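Side-chain contacts in polysaccharide deacetylase (Ammonifex degensii, PDB 4WCJ), which probably removes N-acetyl groups from poly-beta-1,6-N-acetyl-D-glucosamine as a zinc-dependent deacetylase of carbohydrate esterase family 4: residues G126-K131 and C138-I143; R130-F135 and D160-D165. All blocks are in the same frame, centred on the assembly; numbering follows the deposited sequence.

Contact 1. Residues G126-K131 and C138-I143; sequences GQVGRK and CSWEQI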
ATOM      1  N   GLY A 126      -2.240  15.204   0.054  1.00 24.85           N
ATOM      2  CA  GLY A 126      -2.140  16.554   0.575  1.00 26.00           C
ATOM      3  C   GLY A 126      -0.929  16.818   1.460  1.00 29.16           C
ATOM      4  O   GLY A 126      -0.680  17.961   1.839  1.00 31.85           O
ATOM      5  N   GLN A 127      -0.181  15.768   1.792  1.00 28.41           N
ATOM      6  CA  GLN A 127       1.013  15.915   2.635  1.00 26.01           C
ATOM      7  C   GLN A 127       2.300  15.700   1.846  1.00 26.21           C
ATOM      8  O   GLN A 127       3.399  15.842   2.385  1.00 27.54           O
ATOM      9  CB  GLN A 127       0.969  14.947   3.827  1.00 26.30           C
ATOM     10  CG  GLN A 127      -0.123  15.240   4.835  1.00 27.98           C
ATOM     11  CD  GLN A 127       0.020  16.615   5.462  1.00 30.27           C
ATOM     12  OE1 GLN A 127       1.132  17.148   5.578  1.00 32.51           O
ATOM     13  NE2 GLN A 127      -1.103  17.193   5.886  1.00 31.97           N
ATOM     14  N   VAL A 128       2.171  15.347   0.572  1.00 28.12           N
ATOM     15  CA  VAL A 128       3.348  15.218  -0.286  1.00 27.66           C
ATOM     16  C   VAL A 128       4.117  16.540  -0.373  1.00 28.68           C
ATOM     17  O   VAL A 128       3.526  17.612  -0.529  1.00 31.41           O
ATOM     18  CB  VAL A 128       2.941  14.741  -1.694  1.00 29.71           C
ATOM     19  CG1 VAL A 128       4.097  14.878  -2.683  1.00 28.55           C
ATOM     20  CG2 VAL A 128       2.462  13.307  -1.614  1.00 30.83           C
ATOM     21  N   GLY A 129       5.438  16.472  -0.243  1.00 29.97           N
ATOM     22  CA  GLY A 129       6.251  17.668  -0.394  1.00 29.73           C
ATOM     23  C   GLY A 129       6.361  18.481   0.884  1.00 31.85           C
ATOM     24  O   GLY A 129       6.938  19.579   0.885  1.00 33.59           O
ATOM     25  N   ARG A 130       5.806  17.945   1.972  1.00 27.87           N
ATOM     26  CA  ARG A 130       5.875  18.592   3.293  1.00 30.54           C
ATOM     27  C   ARG A 130       6.573  17.718   4.332  1.00 31.11           C
ATOM     28  O   ARG A 130       6.978  16.594   4.045  1.00 34.78           O
ATOM     29  CB  ARG A 130       4.464  18.927   3.801  1.00 31.29           C
ATOM     30  CG  ARG A 130       3.513  19.498   2.769  1.00 38.60           C
ATOM     31  CD  ARG A 130       2.208  19.854   3.432  1.00 44.50           C
ATOM     32  NE  ARG A 130       1.329  20.615   2.557  1.00 50.25           N
ATOM     33  CZ  ARG A 130       0.488  21.547   2.988  1.00 53.29           C
ATOM     34  NH1 ARG A 130       0.423  21.829   4.286  1.00 54.15           N
ATOM     35  NH2 ARG A 130      -0.282  22.199   2.127  1.00 54.02           N
ATOM     36  N   LYS A 131       6.741  18.245   5.543  1.00 29.45           N
ATOM     37  CA  LYS A 131       7.067  17.411   6.700  1.00 26.09           C
ATOM     38  C   LYS A 131       5.768  17.014   7.385  1.00 33.60           C
ATOM     39  O   LYS A 131       4.922  17.861   7.631  1.00 34.38           O
ATOM     40  CB  LYS A 131       7.977  18.147   7.680  1.00 32.99           C
ATOM     41  CG  LYS A 131       9.412  17.772   7.522  1.00 37.10           C
ATOM     42  CD  LYS A 131      10.222  18.297   8.695  1.00 42.28           C
ATOM     43  CE  LYS A 131      11.590  17.668   8.735  1.00 44.31           C
ATOM     44  NZ  LYS A 131      12.387  18.267   9.844  1.00 46.28           N
ATOM     45  N   CYS A 138       8.259  12.413   0.491  1.00 27.27           N
ATOM     46  CA  CYS A 138       8.701  12.564  -0.886  1.00 27.73           C
ATOM     47  C   CYS A 138       8.110  13.834  -1.478  1.00 25.39           C
ATOM     48  O   CYS A 138       7.001  14.243  -1.118  1.00 24.81           O
ATOM     49  CB  CYS A 138       8.275  11.365  -1.740  1.00 27.34           C
ATOM     50  SG  CYS A 138       9.032   9.812  -1.301  1.00 28.06           S
ATOM     51  N   SER A 139       8.863  14.467  -2.365  1.00 24.24           N
ATOM     52  CA  SER A 139       8.308  15.532  -3.196  1.00 28.40           C
ATOM     53  C   SER A 139       7.590  14.931  -4.402  1.00 26.53           C
ATOM     54  O   SER A 139       7.755  13.748  -4.707  1.00 26.45           O
ATOM     55  CB  SER A 139       9.419  16.467  -3.660  1.00 31.44           C
ATOM     56  OG  SER A 139      10.272  15.790  -4.575  1.00 32.74           O
ATOM     57  N   TRP A 140       6.798  15.737  -5.094  1.00 25.46           N
ATOM     58  CA  TRP A 140       6.191  15.273  -6.339  1.00 27.22           C
ATOM     59  C   TRP A 140       7.247  14.897  -7.385  1.00 26.92           C
ATOM     60  O   TRP A 140       7.060  13.934  -8.124  1.00 26.66           O
ATOM     61  CB  TRP A 140       5.234  16.328  -6.879  1.00 31.20           C
ATOM     62  CG  TRP A 140       3.960  16.346  -6.098  1.00 34.38           C
ATOM     63  CD1 TRP A 140       3.509  17.337  -5.275  1.00 36.08           C
ATOM     64  CD2 TRP A 140       2.994  15.292  -6.028  1.00 29.60           C
ATOM     65  NE1 TRP A 140       2.303  16.975  -4.722  1.00 35.55           N
ATOM     66  CE2 TRP A 140       1.974  15.718  -5.158  1.00 33.00           C
ATOM     67  CE3 TRP A 140       2.903  14.023  -6.609  1.00 31.24           C
ATOM     68  CZ2 TRP A 140       0.857  14.933  -4.874  1.00 35.05           C
ATOM     69  CZ3 TRP A 140       1.791  13.238  -6.328  1.00 31.88           C
ATOM     70  CH2 TRP A 140       0.783  13.701  -5.465  1.00 33.72           C
ATOM     71  N   GLU A 141       8.361  15.630  -7.434  1.00 26.72           N
ATOM     72  CA  GLU A 141       9.432  15.283  -8.373  1.00 29.29           C
ATOM     73  C   GLU A 141       9.949  13.882  -8.089  1.00 25.37           C
ATOM     74  O   GLU A 141      10.227  13.108  -8.999  1.00 30.30           O
ATOM     75  CB  GLU A 141      10.591  16.276  -8.291  1.00 32.96           C
ATOM     76  CG  GLU A 141      10.263  17.664  -8.756  1.00 42.54           C
ATOM     77  CD  GLU A 141      11.502  18.527  -8.891  1.00 56.53           C
ATOM     78  OE1 GLU A 141      11.414  19.593  -9.538  1.00 64.46           O
ATOM     79  OE2 GLU A 141      12.563  18.134  -8.354  1.00 60.67           O
ATOM     80  N   GLN A 142      10.073  13.562  -6.808  1.00 27.43           N
ATOM     81  CA  GLN A 142      10.617  12.280  -6.407  1.00 26.00           C
ATOM     82  C   GLN A 142       9.644  11.145  -6.697  1.00 23.66           C
ATOM     83  O   GLN A 142      10.048  10.085  -7.161  1.00 25.91           O
ATOM     84  CB  GLN A 142      11.001  12.317  -4.928  1.00 24.00           C
ATOM     85  CG  GLN A 142      12.325  13.049  -4.678  1.00 28.47           C
ATOM     86  CD  GLN A 142      12.506  13.465  -3.230  1.00 29.58           C
ATOM     87  OE1 GLN A 142      11.535  13.553  -2.471  1.00 27.28           O
ATOM     88  NE2 GLN A 142      13.752  13.726  -2.841  1.00 31.80           N
ATOM     89  N   ILE A 143       8.356  11.374  -6.451  1.00 21.49           N
ATOM     90  CA  ILE A 143       7.333  10.385  -6.797  1.00 20.52           C
ATOM     91  C   ILE A 143       7.299  10.163  -8.318  1.00 22.89           C
ATOM     92  O   ILE A 143       7.277   9.017  -8.797  1.00 25.51           O
ATOM     93  CB  ILE A 143       5.955  10.833  -6.289  1.00 20.48           C
ATOM     94  CG1 ILE A 143       5.904  10.724  -4.761  1.00 22.10           C
ATOM     95  CG2 ILE A 143       4.842   9.994  -6.924  1.00 24.88           C
ATOM     96  CD1 ILE A 143       4.751  11.455  -4.138  1.00 26.17           C
TER
HETATM   97  O   HOH W   1       1.032  17.880  -1.940  1.00 43.52           O
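Val128 lies against one face of the Trp140 indole, the two side chains crossing at about a right angle. Its CG1 methyl stands 3.3 Å from the centroid of the five-membered ring, only 9° off the ring normal, a close CH-pi contact. With CG1 anti to the backbone N (chi1 168°), that methyl faces the indole, while Val128 CB lies 3.7 Å from Trp140 CE2, at the ring fusion. Ile143 CD1 meets Val128 tip to tip, touching both methyls, 3.8 Å from Val128 CG1. One valine thus touches both an aromatic face and an aliphatic end.

Polar groups flank this apolar patch. Val128 and Gly129 form the central pair of a type II turn from Gln127 to Arg130, and Gly129 N donates to Cys138 O at 2.9 Å, a rather bent bond with an N-H...O angle of 135°. A water bridges Val128 O and Trp140 NE1, tying the indole's edge back to the turn. At the helix start, Ser139 and Gln142 make a capping box: Gln142 N donates to Ser139 OG, and Ser139 N donates to Gln142 OE1 at 2.8 Å.

Trp140 also stacks with His196 and, like Ile143, touches helix 179-197, whereas Cys138 and Gln142 pack on helix 102-114. The turn following strand 119-123 is thereby seated on the first turn of helix 140-148.

Contact 2. Residues R130-F135 and D160-D165; sequences RKWEGF and DLHYWD. With ZN (zinc ion), chain B.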
ATOM      1  N   ARG A 130       5.806  17.945   1.972  1.00 27.87           N
ATOM      2  CA  ARG A 130       5.875  18.592   3.293  1.00 30.54           C
ATOM      3  C   ARG A 130       6.573  17.718   4.332  1.00 31.11           C
ATOM      4  O   ARG A 130       6.978  16.594   4.045  1.00 34.78           O
ATOM      5  CB  ARG A 130       4.464  18.927   3.801  1.00 31.29           C
ATOM      6  CG  ARG A 130       3.513  19.498   2.769  1.00 38.60           C
ATOM      7  CD  ARG A 130       2.208  19.854   3.432  1.00 44.50           C
ATOM      8  NE  ARG A 130       1.329  20.615   2.557  1.00 50.25           N
ATOM      9  CZ  ARG A 130       0.488  21.547   2.988  1.00 53.29           C
ATOM     10  NH1 ARG A 130       0.423  21.829   4.286  1.00 54.15           N
ATOM     11  NH2 ARG A 130      -0.282  22.199   2.127  1.00 54.02           N
ATOM     12  N   LYS A 131       6.741  18.245   5.543  1.00 29.45           N
ATOM     13  CA  LYS A 131       7.067  17.411   6.700  1.00 26.09           C
ATOM     14  C   LYS A 131       5.768  17.014   7.385  1.00 33.60           C
ATOM     15  O   LYS A 131       4.922  17.861   7.631  1.00 34.38           O
ATOM     16  CB  LYS A 131       7.977  18.147   7.680  1.00 32.99           C
ATOM     17  CG  LYS A 131       9.412  17.772   7.522  1.00 37.10           C
ATOM     18  CD  LYS A 131      10.222  18.297   8.695  1.00 42.28           C
ATOM     19  CE  LYS A 131      11.590  17.668   8.735  1.00 44.31           C
ATOM     20  NZ  LYS A 131      12.387  18.267   9.844  1.00 46.28           N
ATOM     21  N   TRP A 132       5.617  15.726   7.679  1.00 32.01           N
ATOM     22  CA  TRP A 132       4.351  15.192   8.177  1.00 33.88           C
ATOM     23  C   TRP A 132       4.632  14.321   9.386  1.00 33.13           C
ATOM     24  O   TRP A 132       5.338  13.318   9.282  1.00 30.10           O
ATOM     25  CB  TRP A 132       3.627  14.405   7.079  1.00 35.83           C
ATOM     26  CG  TRP A 132       2.599  13.390   7.550  1.00 37.39           C
ATOM     27  CD1 TRP A 132       2.724  12.021   7.532  1.00 38.20           C
ATOM     28  CD2 TRP A 132       1.295  13.659   8.078  1.00 35.70           C
ATOM     29  NE1 TRP A 132       1.588  11.431   8.029  1.00 36.25           N
ATOM     30  CE2 TRP A 132       0.693  12.410   8.365  1.00 33.45           C
ATOM     31  CE3 TRP A 132       0.578  14.830   8.335  1.00 39.24           C
ATOM     32  CZ2 TRP A 132      -0.584  12.305   8.897  1.00 35.38           C
ATOM     33  CZ3 TRP A 132      -0.690  14.722   8.867  1.00 43.50           C
ATOM     34  CH2 TRP A 132      -1.260  13.466   9.143  1.00 40.97           C
ATOM     35  N   GLU A 133       4.082  14.734  10.522  1.00 35.17           N
ATOM     36  CA  GLU A 133       4.261  14.043  11.795  1.00 39.18           C
ATOM     37  C   GLU A 133       5.739  13.797  12.096  1.00 36.96           C
ATOM     38  O   GLU A 133       6.110  12.768  12.665  1.00 38.44           O
ATOM     39  CB  GLU A 133       3.479  12.731  11.793  1.00 42.68           C
ATOM     40  CG  GLU A 133       2.020  12.937  11.415  1.00 47.89           C
ATOM     41  CD  GLU A 133       1.063  12.115  12.249  1.00 54.77           C
ATOM     42  OE1 GLU A 133       1.047  10.875  12.086  1.00 54.02           O
ATOM     43  OE2 GLU A 133       0.323  12.714  13.059  1.00 59.86           O
ATOM     44  N   GLY A 134       6.576  14.757  11.707  1.00 32.71           N
ATOM     45  CA  GLY A 134       7.986  14.719  12.044  1.00 32.71           C
ATOM     46  C   GLY A 134       8.904  14.172  10.965  1.00 31.66           C
ATOM     47  O   GLY A 134      10.123  14.160  11.135  1.00 32.13           O
ATOM     48  N   PHE A 135       8.329  13.713   9.863  1.00 28.87           N
ATOM     49  CA  PHE A 135       9.104  13.076   8.805  1.00 29.24           C
ATOM     50  C   PHE A 135       8.957  13.799   7.476  1.00 29.28           C
ATOM     51  O   PHE A 135       7.842  14.144   7.065  1.00 29.48           O
ATOM     52  CB  PHE A 135       8.677  11.624   8.610  1.00 29.78           C
ATOM     53  CG  PHE A 135       8.990  10.730   9.764  1.00 33.39           C
ATOM     54  CD1 PHE A 135       8.178  10.719  10.892  1.00 37.19           C
ATOM     55  CD2 PHE A 135      10.074   9.866   9.712  1.00 32.50           C
ATOM     56  CE1 PHE A 135       8.454   9.882  11.967  1.00 41.81           C
ATOM     57  CE2 PHE A 135      10.352   9.022  10.781  1.00 35.95           C
ATOM     58  CZ  PHE A 135       9.538   9.027  11.904  1.00 44.48           C
ATOM     59  N   ASP A 160      -6.098  14.333   2.872  1.00 34.85           N
ATOM     60  CA  ASP A 160      -5.613  14.822   4.164  1.00 32.74           C
ATOM     61  C   ASP A 160      -6.580  14.440   5.281  1.00 36.20           C
ATOM     62  O   ASP A 160      -7.117  15.299   5.993  1.00 40.25           O
ATOM     63  CB  ASP A 160      -5.400  16.338   4.115  1.00 37.01           C
ATOM     64  CG  ASP A 160      -4.695  16.878   5.355  1.00 42.36           C
ATOM     65  OD1 ASP A 160      -3.946  16.118   6.013  1.00 42.49           O
ATOM     66  OD2 ASP A 160      -4.899  18.069   5.670  1.00 47.08           O
ATOM     67  N   LEU A 161      -6.794  13.139   5.438  1.00 33.11           N
ATOM     68  CA  LEU A 161      -7.678  12.632   6.480  1.00 34.64           C
ATOM     69  C   LEU A 161      -7.007  11.511   7.270  1.00 34.05           C
ATOM     70  O   LEU A 161      -7.677  10.664   7.851  1.00 35.36           O
ATOM     71  CB  LEU A 161      -9.006  12.140   5.878  1.00 40.57           C
ATOM     72  CG  LEU A 161     -10.101  13.187   5.682  1.00 42.43           C
ATOM     73  CD1 LEU A 161     -11.396  12.540   5.209  1.00 39.94           C
ATOM     74  CD2 LEU A 161     -10.350  13.965   6.970  1.00 46.69           C
ATOM     75  N   HIS A 162      -5.677  11.521   7.297  1.00 33.94           N
ATOM     76  CA  HIS A 162      -4.913  10.513   8.024  1.00 33.01           C
ATOM     77  C   HIS A 162      -4.751  10.917   9.481  1.00 34.57           C
ATOM     78  O   HIS A 162      -3.633  11.131   9.981  1.00 34.24           O
ATOM     79  CB  HIS A 162      -3.549  10.314   7.372  1.00 30.50           C
ATOM     80  CG  HIS A 162      -2.916   8.993   7.675  1.00 30.09           C
ATOM     81  ND1 HIS A 162      -2.603   8.590   8.952  1.00 34.89           N
ATOM     82  CD2 HIS A 162      -2.508   7.994   6.851  1.00 29.27           C
ATOM     83  CE1 HIS A 162      -2.037   7.395   8.908  1.00 34.04           C
ATOM     84  NE2 HIS A 162      -1.985   7.007   7.651  1.00 31.95           N
ATOM     85  N   TYR A 163      -5.879  11.026  10.165  1.00 35.46           N
ATOM     86  CA  TYR A 163      -5.896  11.448  11.551  1.00 40.86           C
ATOM     87  C   TYR A 163      -6.726  10.491  12.390  1.00 42.56           C
ATOM     88  O   TYR A 163      -7.725   9.927  11.915  1.00 38.80           O
ATOM     89  CB  TYR A 163      -6.443  12.872  11.667  1.00 43.40           C
ATOM     90  CG  TYR A 163      -5.661  13.891  10.868  1.00 44.96           C
ATOM     91  CD1 TYR A 163      -4.506  14.463  11.382  1.00 45.12           C
ATOM     92  CD2 TYR A 163      -6.077  14.278   9.601  1.00 45.82           C
ATOM     93  CE1 TYR A 163      -3.787  15.396  10.659  1.00 46.34           C
ATOM     94  CE2 TYR A 163      -5.358  15.209   8.862  1.00 46.74           C
ATOM     95  CZ  TYR A 163      -4.212  15.764   9.400  1.00 46.13           C
ATOM     96  OH  TYR A 163      -3.495  16.693   8.681  1.00 45.82           O
ATOM     97  N   TRP A 164      -6.304  10.322  13.638  1.00 42.98           N
ATOM     98  CA  TRP A 164      -6.943   9.410  14.576  1.00 42.89           C
ATOM     99  C   TRP A 164      -7.630  10.167  15.709  1.00 47.07           C
ATOM    100  O   TRP A 164      -7.038  11.060  16.316  1.00 47.42           O
ATOM    101  CB  TRP A 164      -5.905   8.435  15.145  1.00 42.36           C
ATOM    102  CG  TRP A 164      -6.472   7.456  16.119  1.00 44.15           C
ATOM    103  CD1 TRP A 164      -6.552   7.596  17.475  1.00 49.46           C
ATOM    104  CD2 TRP A 164      -7.036   6.180  15.812  1.00 44.29           C
ATOM    105  NE1 TRP A 164      -7.138   6.483  18.030  1.00 52.15           N
ATOM    106  CE2 TRP A 164      -7.443   5.598  17.028  1.00 50.07           C
ATOM    107  CE3 TRP A 164      -7.240   5.472  14.622  1.00 42.94           C
ATOM    108  CZ2 TRP A 164      -8.040   4.339  17.091  1.00 51.50           C
ATOM    109  CZ3 TRP A 164      -7.831   4.223  14.687  1.00 44.28           C
ATOM    110  CH2 TRP A 164      -8.226   3.670  15.914  1.00 48.05           C
ATOM    111  N   ASP A 165      -8.882   9.814  15.984  1.00 46.42           N
ATOM    112  CA  ASP A 165      -9.602  10.379  17.118  1.00 57.06           C
ATOM    113  C   ASP A 165      -9.480   9.444  18.321  1.00 59.29           C
ATOM    114  O   ASP A 165     -10.032   8.345  18.325  1.00 59.27           O
ATOM    115  CB  ASP A 165     -11.072  10.617  16.761  1.00 57.90           C
ATOM    116  CG  ASP A 165     -11.804  11.425  17.812  1.00 61.99           C
ATOM    117  OD1 ASP A 165     -12.212  10.839  18.836  1.00 62.95           O
ATOM    118  OD2 ASP A 165     -11.977  12.647  17.609  1.00 64.57           O
TER
HETATM  119 ZN    ZN B 301      -0.841   5.402   6.720  1.00 31.88          ZN
HETATM  120  O   HOH W   2      -2.034  11.326  12.333  1.00 41.53           O
HETATM  121  O   HOH W   3      -1.091   9.148  11.744  1.00 47.32           O
HETATM  122  O   HOH W   4       0.547   5.154   8.464  1.00 42.55           O
HETATM  123  O   HOH W   5      -0.586   3.119   6.922  1.00 31.86           O
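At the zinc site, Trp132 packs its indole edge against His162 and Tyr163. His162 NE2 binds the zinc ion at 2.2 Å, and Asp99, His157 and two waters complete the coordination. A chi1 of 158° swings the indole away from the backbone N of Trp132, and its six-membered ring reaches across to the loop. There CH2 comes within 3.4 Å of His162 O, which lies at the ring edge in its plane, and CZ2 reaches His162 CB. The same edge is turned toward the face of Tyr163 in an offset edge-to-face pair, planes at 79° and centroids 5.3 Å apart; Trp132 CH2 is 3.5 Å from Tyr163 CE1.

The phenol is anchored in turn, since Tyr163 OH donates to Asp160 OD1 at 2.8 Å on the syn side of the carboxylate. Over one face of the indole lies Glu133 CG, and the Glu133 carboxylate reaches the histidine through two waters. One donates to both Glu133 OE2 and His162 O; the other donates to Glu133 OE1 and weakly accepts from His162 ND1. This weak bridge is one of the contacts of ND1 and could contribute to setting the ring's orientation.

His162 centres an inverse gamma turn, and Trp132 opens the type I' turn of the 131-132/135-136 hairpin. His162 belongs to the Asp-His-His zinc site characteristic of family 4 carbohydrate esterases, and the hairpin packs beside it.

How the contacts relate
The centres of the two contacts lie about 13 Å apart, on the same side of the chain's centre. Both start from the connection after strand 119-123 and share Arg130 and Lys131. Along the chain, 126-131 leads into the hairpin of strands 131-132 and 135-136, followed by 138-143 at helix 140-148; after strand 152-156 comes segment 160-165, which holds the zinc ligand His162. Gln127 joins the contacts directly: its NE2 is 3.0 Å from Asp160 OD1, a probable hydrogen bond, and its amide packs on Trp132. One connection of the beta-alpha barrel thus touches both the outer helix layer and the metal site.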